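Local coordinates for putative D-lactate dehydrogenase (Chlamydomonas reinhardtii, PDB 4ZGS), which reduces pyruvate, probably to D-lactate with NADH as the electron donor, in the fermentative metabolism of the algal chloroplast, at residues 42-45 with 46-49; 70-73 with 74-77; 82-85 with 86-90; 310-313 with 314-317. All coordinates share one frame; numbering follows the deposited sequence.

Contact 1. Residues 42-45 with 46-49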
loop_
_atom_site.group_PDB
_atom_site.type_symbol
_atom_site.label_atom_id
_atom_site.label_comp_id
_atom_site.label_asym_id
_atom_site.label_seq_id
_atom_site.Cartn_x
_atom_site.Cartn_y
_atom_site.Cartn_z
ATOM N N THR A 42 6.695 -26.906 1.512
ATOM C CA THR A 42 5.700 -26.797 2.560
ATOM C C THR A 42 5.766 -25.390 3.081
ATOM O O THR A 42 6.547 -25.079 3.984
ATOM C CB THR A 42 5.973 -27.782 3.729
ATOM O OG1 THR A 42 6.069 -29.123 3.237
ATOM C CG2 THR A 42 4.881 -27.708 4.770
ATOM N N THR A 43 4.824 -24.578 2.605
ATOM C CA THR A 43 4.726 -23.185 3.011
ATOM C C THR A 43 3.637 -23.165 4.060
ATOM O O THR A 43 3.133 -24.223 4.434
ATOM C CB THR A 43 4.414 -22.236 1.824
ATOM O OG1 THR A 43 3.346 -22.775 1.040
ATOM C CG2 THR A 43 5.612 -22.110 0.917
ATOM N N GLN A 44 3.256 -21.995 4.540
ATOM C CA GLN A 44 2.324 -21.968 5.654
ATOM C C GLN A 44 0.965 -22.646 5.345
ATOM O O GLN A 44 0.375 -23.245 6.233
ATOM C CB GLN A 44 2.086 -20.552 6.139
ATOM C CG GLN A 44 1.508 -20.568 7.536
ATOM C CD GLN A 44 2.351 -21.414 8.476
ATOM O OE1 GLN A 44 1.868 -22.392 9.045
ATOM N NE2 GLN A 44 3.621 -21.047 8.635
ATOM N N TYR A 45 0.452 -22.488 4.126
ATOM C CA TYR A 45 -0.893 -22.961 3.814
ATOM C C TYR A 45 -0.932 -24.496 3.723
ATOM O O TYR A 45 -1.942 -25.122 4.061
ATOM C CB TYR A 45 -1.420 -22.308 2.519
ATOM C CG TYR A 45 -1.018 -22.973 1.203
ATOM C CD1 TYR A 45 -1.853 -23.919 0.596
ATOM C CD2 TYR A 45 0.196 -22.654 0.561
ATOM C CE1 TYR A 45 -1.507 -24.522 -0.619
ATOM C CE2 TYR A 45 0.561 -23.258 -0.654
ATOM C CZ TYR A 45 -0.304 -24.190 -1.240
ATOM O OH TYR A 45 0.020 -24.795 -2.439
ATOM N N VAL A 46 0.190 -25.067 3.291
ATOM C CA VAL A 46 0.363 -26.504 3.197
ATOM C C VAL A 46 0.451 -27.109 4.591
ATOM O O VAL A 46 -0.081 -28.184 4.838
ATOM C CB VAL A 46 1.626 -26.876 2.388
ATOM C CG1 VAL A 46 1.692 -28.400 2.180
ATOM C CG2 VAL A 46 1.649 -26.129 1.062
ATOM N N LYS A 47 1.136 -26.421 5.497
ATOM C CA LYS A 47 1.152 -26.855 6.881
ATOM C C LYS A 47 -0.268 -26.817 7.410
ATOM O O LYS A 47 -0.702 -27.709 8.112
ATOM C CB LYS A 47 2.069 -25.997 7.752
ATOM C CG LYS A 47 3.559 -26.112 7.456
ATOM C CD LYS A 47 4.344 -25.071 8.261
ATOM C CE LYS A 47 5.871 -25.180 8.065
ATOM N NZ LYS A 47 6.625 -24.354 9.091
ATOM N N ASP A 48 -0.979 -25.746 7.129
ATOM C CA ASP A 48 -2.325 -25.623 7.653
ATOM C C ASP A 48 -3.283 -26.740 7.156
ATOM O O ASP A 48 -3.961 -27.347 7.958
ATOM C CB ASP A 48 -2.894 -24.243 7.323
ATOM C CG ASP A 48 -2.127 -23.092 8.016
ATOM O OD1 ASP A 48 -1.437 -23.318 9.040
ATOM O OD2 ASP A 48 -2.241 -21.940 7.541
ATOM N N PHE A 49 -3.396 -26.929 5.840
ATOM C CA PHE A 49 -4.392 -27.831 5.284
ATOM C C PHE A 49 -3.893 -29.294 5.214
ATOM O O PHE A 49 -4.691 -30.206 5.270
ATOM C CB PHE A 49 -4.870 -27.343 3.904
ATOM C CG PHE A 49 -4.146 -27.962 2.707
ATOM C CD1 PHE A 49 -4.681 -29.092 2.039
ATOM C CD2 PHE A 49 -2.950 -27.425 2.237
ATOM C CE1 PHE A 49 -4.031 -29.662 0.915
ATOM C CE2 PHE A 49 -2.290 -27.991 1.116
ATOM C CZ PHE A 49 -2.836 -29.106 0.460
#
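Tyr45 lays its ring over Val46 and beside Phe49 in the first turn of helix 44-57. Its CB starts close to the backbone N of Val46. The first torsion (chi1 85°) holds CG between the backbone N and the carbonyl carbon, a setting probably more easily accommodated in a first helical turn, and it carries the ring forward across the next residue. CE2 and CZ then lie over Val46 CG2, with 3.5 Å from Tyr45 CE2 to that methyl; CG2 stands 3.6 Å from the ring centroid and 15° off the ring normal, a CH-pi contact. Tyr45 CE1 also comes 4.0 Å from Phe49 CE2, the two rings nearly parallel but slid so far that they hardly overlap. The hydroxyl goes on past the valine methyl, toward the loop around Arg109. Cut back to alanine, this position would probably leave Val46 CG2 without its aromatic cover and open a gap alongside Phe49.

This turn begins the crossover of a beta-alpha-beta unit, strand 36-39, helix 44-57, strand 60-63. Thr43 occupies the N-cap, but it is its carbonyl that serves the helix: Lys47 N bonds to Thr43 O at 3.2 Å. Next come Asp48 N to Gln44 O and Phe49 N to Tyr45 O, the latter 2.9 Å. The long aliphatic stem of Lys47 suits a partly exposed place against Thr42, its CG packing 3.4 Å from Thr42 CG2, while NZ travels on to a salt bridge with Glu65.

Contact 2. Residues 70-73 with 74-77; sequences KDTA and QLAR
Ala73 and Ala76 are joined by the firmer of two backbone hydrogen bonds in this turn, Ala76 N to Ala73 O at 2.8 Å. The N-H points well at the oxygen, but the donor stands above the carbonyl plane, 52° out of it, as the tight i to i+3 closure demands. The preceding bond, from Leu75 N to Thr72 O, is weak and its geometry doubtful.

Side-chain packing follows the same spacing. Leu75 folds back over Thr72: its CB lies against the carbonyl oxygen, 3.1 Å from Thr72 O, and its CD1 meets Thr72 CB at 3.9 Å. Thr72 OG1 is meanwhile held by hydrogen bonds with Asp69 N and Pro67 O, and Thr72 O is also bonded to Tyr40 OH.

Side chain also packs on backbone where the stem of Gln74, stretched beyond CG, runs back along the preceding residues, its CG 3.7 Å from Lys70 O. A flexible amide suits this solvent-facing side.

The two alanines, small enough for close approach, rest on Leu98 of helix 92-101, while Leu75 and Ala76 touch Ile38 of strand 36-39; the turn thus packs against that helix and that strand, in the connection from strand 60-63 to strand 81-84.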
loop_
_atom_site.group_PDB
_atom_site.type_symbol
_atom_site.label_atom_id
_atom_site.label_comp_id
_atom_site.label_asym_id
_atom_site.label_seq_id
_atom_site.Cartn_x
_atom_site.Cartn_y
_atom_site.Cartn_z
ATOM N N LYS A 70 17.517 -30.657 -7.489
ATOM C CA LYS A 70 18.442 -31.737 -7.689
ATOM C C LYS A 70 19.088 -31.917 -6.323
ATOM O O LYS A 70 19.246 -33.034 -5.816
ATOM C CB LYS A 70 19.471 -31.371 -8.775
ATOM C CG LYS A 70 18.869 -31.149 -10.173
ATOM C CD LYS A 70 19.921 -30.781 -11.239
ATOM C CE LYS A 70 20.618 -29.443 -10.944
ATOM N NZ LYS A 70 19.731 -28.243 -11.112
ATOM N N ASP A 71 19.454 -30.778 -5.741
ATOM C CA ASP A 71 19.889 -30.659 -4.350
ATOM C C ASP A 71 18.904 -30.977 -3.212
ATOM O O ASP A 71 19.323 -31.474 -2.167
ATOM C CB ASP A 71 20.420 -29.243 -4.152
ATOM C CG ASP A 71 21.692 -28.992 -4.941
ATOM O OD1 ASP A 71 22.361 -29.977 -5.321
ATOM O OD2 ASP A 71 22.013 -27.815 -5.192
ATOM N N THR A 72 17.609 -30.738 -3.388
ATOM C CA THR A 72 16.706 -31.048 -2.281
ATOM C C THR A 72 16.032 -32.397 -2.452
ATOM O O THR A 72 15.236 -32.826 -1.614
ATOM C CB THR A 72 15.631 -29.966 -2.128
ATOM O OG1 THR A 72 14.952 -29.782 -3.373
ATOM C CG2 THR A 72 16.275 -28.651 -1.679
ATOM N N ALA A 73 16.448 -33.120 -3.478
ATOM C CA ALA A 73 15.891 -34.432 -3.746
ATOM C C ALA A 73 16.612 -35.428 -2.861
ATOM O O ALA A 73 16.074 -36.440 -2.446
ATOM C CB ALA A 73 16.058 -34.795 -5.205
ATOM N N GLN A 74 17.842 -35.082 -2.545
ATOM C CA GLN A 74 18.682 -35.889 -1.697
ATOM C C GLN A 74 18.108 -35.950 -0.292
ATOM O O GLN A 74 18.547 -36.752 0.544
ATOM C CB GLN A 74 20.087 -35.301 -1.725
ATOM C CG GLN A 74 20.604 -35.264 -3.165
ATOM C CD GLN A 74 21.892 -34.485 -3.334
ATOM O OE1 GLN A 74 22.195 -33.577 -2.557
ATOM N NE2 GLN A 74 22.659 -34.833 -4.362
ATOM N N LEU A 75 17.111 -35.105 -0.057
ATOM C CA LEU A 75 16.375 -35.080 1.202
ATOM C C LEU A 75 15.391 -36.248 1.320
ATOM O O LEU A 75 14.947 -36.586 2.418
ATOM C CB LEU A 75 15.598 -33.759 1.344
ATOM C CG LEU A 75 16.327 -32.465 1.732
ATOM C CD1 LEU A 75 15.391 -31.245 1.550
ATOM C CD2 LEU A 75 16.940 -32.513 3.141
ATOM N N ALA A 76 15.081 -36.866 0.181
ATOM C CA ALA A 76 14.018 -37.861 0.074
ATOM C C ALA A 76 14.544 -39.260 0.308
ATOM O O ALA A 76 13.830 -40.242 0.098
ATOM C CB ALA A 76 13.335 -37.773 -1.282
ATOM N N ARG A 77 15.803 -39.336 0.725
ATOM C CA ARG A 77 16.490 -40.601 0.965
ATOM C C ARG A 77 15.751 -41.443 2.012
ATOM O O ARG A 77 15.551 -41.011 3.154
ATOM C CB ARG A 77 17.902 -40.328 1.452
ATOM C CG ARG A 77 18.806 -41.511 1.548
ATOM C CD ARG A 77 20.014 -41.044 2.321
ATOM N NE ARG A 77 20.663 -39.886 1.710
ATOM C CZ ARG A 77 21.680 -39.233 2.267
ATOM N NH1 ARG A 77 22.154 -39.628 3.443
ATOM N NH2 ARG A 77 22.212 -38.179 1.660
#

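Contact 3. Residues 82-85 with 86-90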
loop_
_atom_site.group_PDB
_atom_site.type_symbol
_atom_site.label_atom_id
_atom_site.label_comp_id
_atom_site.label_asym_id
_atom_site.label_seq_id
_atom_site.Cartn_x
_atom_site.Cartn_y
_atom_site.Cartn_z
ATOM N N ALA A 82 6.941 -38.962 -2.547
ATOM C CA ALA A 82 7.239 -37.536 -2.511
ATOM C C ALA A 82 5.975 -36.751 -2.870
ATOM O O ALA A 82 5.377 -36.983 -3.918
ATOM C CB ALA A 82 8.394 -37.199 -3.473
ATOM N N VAL A 83 5.534 -35.861 -1.988
ATOM C CA VAL A 83 4.412 -35.010 -2.342
ATOM C C VAL A 83 4.885 -33.652 -2.851
ATOM O O VAL A 83 5.576 -32.895 -2.157
ATOM C CB VAL A 83 3.447 -34.809 -1.179
ATOM C CG1 VAL A 83 2.246 -34.003 -1.666
ATOM C CG2 VAL A 83 2.973 -36.153 -0.641
ATOM N N LEU A 84 4.434 -33.339 -4.059
ATOM C CA LEU A 84 4.917 -32.221 -4.850
ATOM C C LEU A 84 3.749 -31.349 -5.295
ATOM O O LEU A 84 2.594 -31.767 -5.276
ATOM C CB LEU A 84 5.655 -32.728 -6.095
ATOM C CG LEU A 84 7.077 -33.278 -6.062
ATOM C CD1 LEU A 84 7.284 -34.132 -4.839
ATOM C CD2 LEU A 84 7.335 -34.082 -7.327
ATOM N N PHE A 85 4.075 -30.143 -5.731
ATOM C CA PHE A 85 3.105 -29.164 -6.163
ATOM C C PHE A 85 3.590 -28.653 -7.507
ATOM O O PHE A 85 4.640 -29.093 -7.997
ATOM C CB PHE A 85 2.945 -28.055 -5.120
ATOM C CG PHE A 85 1.797 -27.120 -5.381
ATOM C CD1 PHE A 85 0.520 -27.606 -5.660
ATOM C CD2 PHE A 85 1.993 -25.738 -5.314
ATOM C CE1 PHE A 85 -0.542 -26.739 -5.901
ATOM C CE2 PHE A 85 0.945 -24.864 -5.540
ATOM C CZ PHE A 85 -0.335 -25.367 -5.834
ATOM N N VAL A 86 2.810 -27.764 -8.118
ATOM C CA VAL A 86 3.071 -27.306 -9.474
ATOM C C VAL A 86 4.437 -26.621 -9.582
ATOM O O VAL A 86 5.102 -26.732 -10.609
ATOM C CB VAL A 86 1.951 -26.345 -9.954
ATOM C CG1 VAL A 86 1.950 -25.079 -9.121
ATOM C CG2 VAL A 86 2.086 -26.027 -11.438
ATOM N N ASN A 87 4.839 -25.903 -8.535
ATOM C CA ASN A 87 6.114 -25.170 -8.516
ATOM C C ASN A 87 7.389 -26.006 -8.279
ATOM O O ASN A 87 8.484 -25.465 -8.329
ATOM C CB ASN A 87 6.072 -24.041 -7.473
ATOM C CG ASN A 87 5.878 -24.552 -6.046
ATOM O OD1 ASN A 87 5.475 -25.699 -5.815
ATOM N ND2 ASN A 87 6.177 -23.687 -5.075
ATOM N N ASP A 88 7.245 -27.278 -7.901
ATOM C CA ASP A 88 8.384 -28.186 -7.614
ATOM C C ASP A 88 9.058 -28.755 -8.864
ATOM O O ASP A 88 8.387 -28.984 -9.852
ATOM C CB ASP A 88 7.896 -29.311 -6.716
ATOM C CG ASP A 88 7.599 -28.828 -5.311
ATOM O OD1 ASP A 88 8.475 -28.180 -4.686
ATOM O OD2 ASP A 88 6.451 -29.042 -4.855
ATOM N N ARG A 89 10.366 -29.017 -8.852
ATOM C CA ARG A 89 10.952 -29.594 -10.071
ATOM C C ARG A 89 10.941 -31.106 -10.061
ATOM O O ARG A 89 11.477 -31.716 -9.134
ATOM C CB ARG A 89 12.435 -29.202 -10.252
ATOM C CG ARG A 89 12.836 -27.823 -10.716
ATOM C CD ARG A 89 14.361 -27.657 -10.768
ATOM N NE ARG A 89 14.685 -26.240 -10.947
ATOM C CZ ARG A 89 15.913 -25.696 -10.958
ATOM N NH1 ARG A 89 17.034 -26.432 -10.810
ATOM N NH2 ARG A 89 16.029 -24.371 -11.128
ATOM N N ALA A 90 10.304 -31.716 -11.061
ATOM C CA ALA A 90 10.790 -32.998 -11.544
ATOM C C ALA A 90 11.031 -32.841 -13.037
ATOM O O ALA A 90 10.139 -33.092 -13.837
ATOM C CB ALA A 90 9.802 -34.123 -11.267
#
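Asp88 OD2 receives the backbone N-H of Phe85 at 2.8 Å through its anti lone pair, the one facing away from OD1. The other oxygen, OD1, is taken by Ser41 OG and by Leu68 N, so the buried carboxylate is gripped at both ends and its rotation is fixed. CG of Asp88 lies opposite the carbonyl carbon (chi1 -71°), which swings the acid back toward the chain it has just left. The backbone answers in the reverse direction: Asp88 N donates to Phe85 O at 3.2 Å, from well above the carbonyl plane.

That second bond closes a type I beta turn from Phe85 to Asp88, directly after strand 81-84, the central strand of a five-stranded parallel sheet, on the way to helix 92-101. An aspartate suits the last position, since its short arm spans the turn and can take up the amide of the residue just past the strand. Leu84 CB approaches Asp88 CB at 4.1 Å, while the rest of the leucine packs on Ile106 and Leu108 of the adjacent strand.

Within the turn, the Phe85 ring is met over a face and at an edge. Val86 CG1 sits over one face, 3.9 Å from the Phe85 ring centroid and 18° off its normal, a CH-pi contact. At the edge, near the ring plane, Asn87 OD1 comes 3.5 Å from Phe85 CD2, its amide turned almost perpendicular to the ring. A serine in place of Phe85 would probably strip Val86 CG1 of its aromatic partner and open a gap toward Leu168 of the second subunit, which packs on this phenylalanine.

Contact 4. Residues 310-313 with 314-317; sequences PSVR and MQKW
The one-turn helix 310-313 and the bend that follows it belong to the family's NAD-binding region, in the connection between strands 286-291 and 330-332, and here Met314 and Gln315 turn back on the helix that precedes them. Proline suits the first position of the helix, where no N-H has to be given to an earlier turn, and its carbonyl accepts Met314 N at 2.8 Å. One residue on, the spacing shortens: Gln315 N bonds to Val312 O at 3.1 Å, the donor lying above the carbonyl plane, as the helix gives way to the bend.

Met314, buried and flexible, curls at both chi2 and chi3. Its CG rests 3.3 Å from Pro310 O, and the curl carries CE over one face of the Trp317 ring. The indole also stacks on Tyr327 of the fourth subunit, so this bend takes part in an interface. Gln315 runs side by side with Val312, its OE1 4.1 Å from Val312 CG1. Arg313, bent at chi3, sends NH2 to the carbonyl oxygen of Met163 of the second subunit; on its way the same NH2 passes 4.1 Å from Trp317 CZ3, the guanidinium and indole planes 50° apart.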
loop_
_atom_site.group_PDB
_atom_site.type_symbol
_atom_site.label_atom_id
_atom_site.label_comp_id
_atom_site.label_asym_id
_atom_site.label_seq_id
_atom_site.Cartn_x
_atom_site.Cartn_y
_atom_site.Cartn_z
ATOM N N PRO A 310 16.606 -6.215 -4.903
ATOM C CA PRO A 310 16.087 -5.726 -6.190
ATOM C C PRO A 310 17.008 -6.089 -7.361
ATOM O O PRO A 310 16.557 -6.342 -8.477
ATOM C CB PRO A 310 16.008 -4.204 -5.980
ATOM C CG PRO A 310 15.831 -4.028 -4.499
ATOM C CD PRO A 310 16.660 -5.146 -3.883
ATOM N N SER A 311 18.305 -6.128 -7.105
ATOM C CA SER A 311 19.235 -6.507 -8.155
ATOM C C SER A 311 19.058 -7.962 -8.583
ATOM O O SER A 311 19.311 -8.305 -9.738
ATOM C CB SER A 311 20.683 -6.273 -7.701
ATOM O OG SER A 311 21.013 -7.126 -6.616
ATOM N N VAL A 312 18.673 -8.831 -7.651
ATOM C CA VAL A 312 18.398 -10.223 -8.025
ATOM C C VAL A 312 17.027 -10.266 -8.708
ATOM O O VAL A 312 16.833 -10.974 -9.692
ATOM C CB VAL A 312 18.511 -11.206 -6.804
ATOM C CG1 VAL A 312 18.105 -12.649 -7.181
ATOM C CG2 VAL A 312 19.953 -11.186 -6.222
ATOM N N ARG A 313 16.100 -9.456 -8.223
ATOM C CA ARG A 313 14.791 -9.367 -8.850
ATOM C C ARG A 313 14.900 -8.892 -10.306
ATOM O O ARG A 313 14.092 -9.307 -11.141
ATOM C CB ARG A 313 13.867 -8.438 -8.052
ATOM C CG ARG A 313 13.537 -8.905 -6.624
ATOM C CD ARG A 313 12.684 -7.845 -5.885
ATOM N NE ARG A 313 11.362 -7.673 -6.491
ATOM C CZ ARG A 313 10.381 -6.930 -5.976
ATOM N NH1 ARG A 313 10.555 -6.292 -4.819
ATOM N NH2 ARG A 313 9.206 -6.852 -6.607
ATOM N N MET A 314 15.900 -8.063 -10.630
ATOM C CA MET A 314 16.026 -7.571 -12.002
ATOM C C MET A 314 16.330 -8.668 -13.009
ATOM O O MET A 314 16.156 -8.459 -14.206
ATOM C CB MET A 314 17.117 -6.507 -12.133
ATOM C CG MET A 314 16.763 -5.135 -11.589
ATOM S SD MET A 314 15.178 -4.554 -12.199
ATOM C CE MET A 314 14.174 -4.837 -10.740
ATOM N N GLN A 315 16.764 -9.840 -12.542
ATOM C CA GLN A 315 17.188 -10.907 -13.460
ATOM C C GLN A 315 16.003 -11.522 -14.209
ATOM O O GLN A 315 16.066 -11.722 -15.424
ATOM C CB GLN A 315 17.935 -12.011 -12.705
ATOM C CG GLN A 315 19.267 -11.606 -12.124
ATOM C CD GLN A 315 19.821 -12.661 -11.179
ATOM O OE1 GLN A 315 19.229 -13.731 -10.996
ATOM N NE2 GLN A 315 20.954 -12.363 -10.567
ATOM N N LYS A 316 14.943 -11.845 -13.474
ATOM C CA LYS A 316 13.709 -12.365 -14.069
ATOM C C LYS A 316 12.619 -11.314 -14.277
ATOM O O LYS A 316 11.458 -11.681 -14.450
ATOM C CB LYS A 316 13.131 -13.541 -13.270
ATOM C CG LYS A 316 13.904 -14.859 -13.468
ATOM C CD LYS A 316 13.215 -16.050 -12.774
ATOM C CE LYS A 316 13.083 -15.913 -11.259
ATOM N NZ LYS A 316 12.445 -17.136 -10.665
ATOM N N TRP A 317 12.950 -10.031 -14.152
ATOM C CA TRP A 317 11.918 -8.989 -14.188
ATOM C C TRP A 317 11.029 -9.054 -15.434
ATOM O O TRP A 317 11.518 -9.081 -16.564
ATOM C CB TRP A 317 12.574 -7.622 -14.110
ATOM C CG TRP A 317 11.638 -6.518 -13.921
ATOM C CD1 TRP A 317 11.206 -5.639 -14.863
ATOM C CD2 TRP A 317 11.023 -6.137 -12.689
ATOM N NE1 TRP A 317 10.333 -4.739 -14.293
ATOM C CE2 TRP A 317 10.205 -5.025 -12.963
ATOM C CE3 TRP A 317 11.078 -6.640 -11.388
ATOM C CZ2 TRP A 317 9.453 -4.393 -11.978
ATOM C CZ3 TRP A 317 10.320 -6.028 -10.418
ATOM C CH2 TRP A 317 9.518 -4.904 -10.716
#

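Overall arrangement
Along the chain the four contacts follow in series, the first three within a short span. Contacts 1 to 3 lie in the domain built round the five-stranded parallel sheet: contact 1 starts helix 44-57, contact 2 lies between strands 60-63 and 81-84, and contact 3 leaves strand 81-84. The centres of contacts 1 and 3 are 14 Å apart, yet they meet where Tyr45 OH lies 3.2 Å from Phe85 CE2, about 8 Å from Phe85 to the bound NAD. Contacts 2 and 3, 12 Å apart between centres, bring the like-charged ends of Lys70 and Arg89 close. Contacts 1 and 3 also touch the second subunit; contact 4, 24 to 27 Å off between centres, meets the second and fourth, in a separate part of the fold.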